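Local coordinates for protein hydroquinone dioxygenase small subunit (Pseudomonas sp., PDB 4ZXA) that serves as the cupin-type small subunit of a two-subunit hydroquinone 1,2-dioxygenase and probably takes part in oxidative ring cleavage, at residues K52-V55 against Y61-E64. Sequence-based numbering, arbitrary orientation.
Sequences KVVV and YVVE
K52 and V54 meet E64 across the beta hairpin of strands 52-58 and 61-69, part of a mixed sheet of this cupin fold, and illustrate how a buried carboxylate is accommodated over one face of a hairpin. V54 and E64 form an antiparallel non-hydrogen-bonded pair, their CA atoms 4.4 Å apart and both side chains on one face. The E64 chain can be followed outward. Its CB lies 3.8 Å from V53 O, the same carbonyl that receives a CA-H...O contact from E64 CA. CG, anti to the carbonyl carbon (chi1 -64°), starts an extended chain that carries the carboxylate slantwise across the K52 chain: E64 CD stands 3.6 Å from K52 CB, and E64 OE1 is 3.1 Å from K52 CE. The lysine bends at its last two torsions, and its NZ stays 4.1 Å from E64 OE1, too far for a salt bridge, though the opposite charges are probably still favourable; K52 also makes a cation-pi contact with F75. The other oxygen, OE2, is hydrogen-bonded to S158 OG, which ties the hairpin to the neighbouring strand 158-159. With an alanine at E64, the S158 hydroxyl would probably lose this partner and the K52 ammonium its nearby anion. Also on this face, V54 CG1 meets V62 CG1 at about a right angle. W316 of the large subunit packs on V63, whose CG1 in turn lies 3.8 Å from V55 CG2. Beside that apolar pair, V55 N donates an almost straight bond to V63 O, 2.8 Å long with 171° at the hydrogen.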
ATOM      1  N   LYS A  52     -25.205  37.067   1.904  1.00 24.83           N
ATOM      2  CA  LYS A  52     -24.592  36.081   1.015  1.00 28.32           C
ATOM      3  C   LYS A  52     -23.060  36.035   1.173  1.00 23.55           C
ATOM      4  O   LYS A  52     -22.335  36.743   0.491  1.00 27.60           O
ATOM      5  CB  LYS A  52     -25.024  36.361  -0.430  1.00 23.56           C
ATOM      6  CG  LYS A  52     -26.566  36.405  -0.609  1.00 25.52           C
ATOM      7  CD  LYS A  52     -26.980  36.897  -2.019  1.00 29.38           C
ATOM      8  CE  LYS A  52     -27.322  35.744  -2.961  1.00 31.02           C
ATOM      9  NZ  LYS A  52     -28.670  35.103  -2.622  1.00 36.90           N
ATOM     10  N   VAL A  53     -22.565  35.208   2.089  1.00 24.51           N
ATOM     11  CA  VAL A  53     -21.143  35.252   2.416  1.00 26.10           C
ATOM     12  C   VAL A  53     -20.402  34.294   1.514  1.00 30.66           C
ATOM     13  O   VAL A  53     -20.665  33.082   1.526  1.00 27.79           O
ATOM     14  CB  VAL A  53     -20.831  34.884   3.908  1.00 30.40           C
ATOM     15  CG1 VAL A  53     -19.319  34.886   4.149  1.00 24.23           C
ATOM     16  CG2 VAL A  53     -21.534  35.843   4.887  1.00 22.82           C
ATOM     17  N   VAL A  54     -19.491  34.841   0.716  1.00 27.02           N
ATOM     18  CA  VAL A  54     -18.662  34.021  -0.144  1.00 26.10           C
ATOM     19  C   VAL A  54     -17.710  33.174   0.701  1.00 26.43           C
ATOM     20  O   VAL A  54     -16.925  33.711   1.491  1.00 21.98           O
ATOM     21  CB  VAL A  54     -17.846  34.881  -1.114  1.00 26.52           C
ATOM     22  CG1 VAL A  54     -16.997  33.995  -2.032  1.00 21.51           C
ATOM     23  CG2 VAL A  54     -18.773  35.815  -1.911  1.00 23.79           C
ATOM     24  N   VAL A  55     -17.786  31.855   0.517  1.00 24.14           N
ATOM     25  CA  VAL A  55     -16.889  30.909   1.184  1.00 26.45           C
ATOM     26  C   VAL A  55     -16.039  30.159   0.164  1.00 28.96           C
ATOM     27  O   VAL A  55     -15.053  29.521   0.518  1.00 30.05           O
ATOM     28  CB  VAL A  55     -17.660  29.917   2.096  1.00 24.86           C
ATOM     29  CG1 VAL A  55     -18.286  30.676   3.269  1.00 28.01           C
ATOM     30  CG2 VAL A  55     -18.746  29.198   1.322  1.00 22.77           C
ATOM     31  N   TYR A  61     -16.813  32.527 -10.108  1.00 25.88           N
ATOM     32  CA  TYR A  61     -17.892  31.668  -9.628  1.00 20.94           C
ATOM     33  C   TYR A  61     -17.826  31.631  -8.116  1.00 23.87           C
ATOM     34  O   TYR A  61     -16.737  31.717  -7.518  1.00 27.25           O
ATOM     35  CB  TYR A  61     -17.802  30.276 -10.236  1.00 20.42           C
ATOM     36  CG  TYR A  61     -17.920  30.339 -11.731  1.00 24.80           C
ATOM     37  CD1 TYR A  61     -19.169  30.342 -12.335  1.00 21.38           C
ATOM     38  CD2 TYR A  61     -16.777  30.442 -12.547  1.00 24.09           C
ATOM     39  CE1 TYR A  61     -19.294  30.441 -13.717  1.00 26.34           C
ATOM     40  CE2 TYR A  61     -16.892  30.525 -13.931  1.00 23.69           C
ATOM     41  CZ  TYR A  61     -18.157  30.534 -14.504  1.00 24.21           C
ATOM     42  OH  TYR A  61     -18.303  30.613 -15.860  1.00 23.79           O
ATOM     43  N   VAL A  62     -18.981  31.549  -7.474  1.00 24.16           N
ATOM     44  CA  VAL A  62     -18.965  31.600  -6.020  1.00 28.16           C
ATOM     45  C   VAL A  62     -19.769  30.495  -5.374  1.00 23.26           C
ATOM     46  O   VAL A  62     -20.744  29.993  -5.934  1.00 18.18           O
ATOM     47  CB  VAL A  62     -19.432  32.987  -5.459  1.00 24.42           C
ATOM     48  CG1 VAL A  62     -18.422  34.091  -5.795  1.00 19.84           C
ATOM     49  CG2 VAL A  62     -20.831  33.346  -5.957  1.00 20.73           C
ATOM     50  N   VAL A  63     -19.321  30.108  -4.189  1.00 24.78           N
ATOM     51  CA  VAL A  63     -20.173  29.377  -3.271  1.00 24.04           C
ATOM     52  C   VAL A  63     -20.459  30.300  -2.093  1.00 25.34           C
ATOM     53  O   VAL A  63     -19.541  30.749  -1.407  1.00 24.19           O
ATOM     54  CB  VAL A  63     -19.543  28.075  -2.797  1.00 24.00           C
ATOM     55  CG1 VAL A  63     -20.386  27.463  -1.691  1.00 19.12           C
ATOM     56  CG2 VAL A  63     -19.423  27.114  -3.964  1.00 20.88           C
ATOM     57  N   GLU A  64     -21.735  30.616  -1.905  1.00 23.84           N
ATOM     58  CA  GLU A  64     -22.172  31.494  -0.824  1.00 28.20           C
ATOM     59  C   GLU A  64     -22.835  30.693   0.297  1.00 26.13           C
ATOM     60  O   GLU A  64     -23.514  29.685   0.048  1.00 24.63           O
ATOM     61  CB  GLU A  64     -23.153  32.554  -1.348  1.00 28.87           C
ATOM     62  CG  GLU A  64     -22.568  33.517  -2.358  1.00 24.55           C
ATOM     63  CD  GLU A  64     -23.647  34.307  -3.075  1.00 30.26           C
ATOM     64  OE1 GLU A  64     -24.818  33.862  -3.049  1.00 33.82           O
ATOM     65  OE2 GLU A  64     -23.326  35.372  -3.664  1.00 27.27           O
TER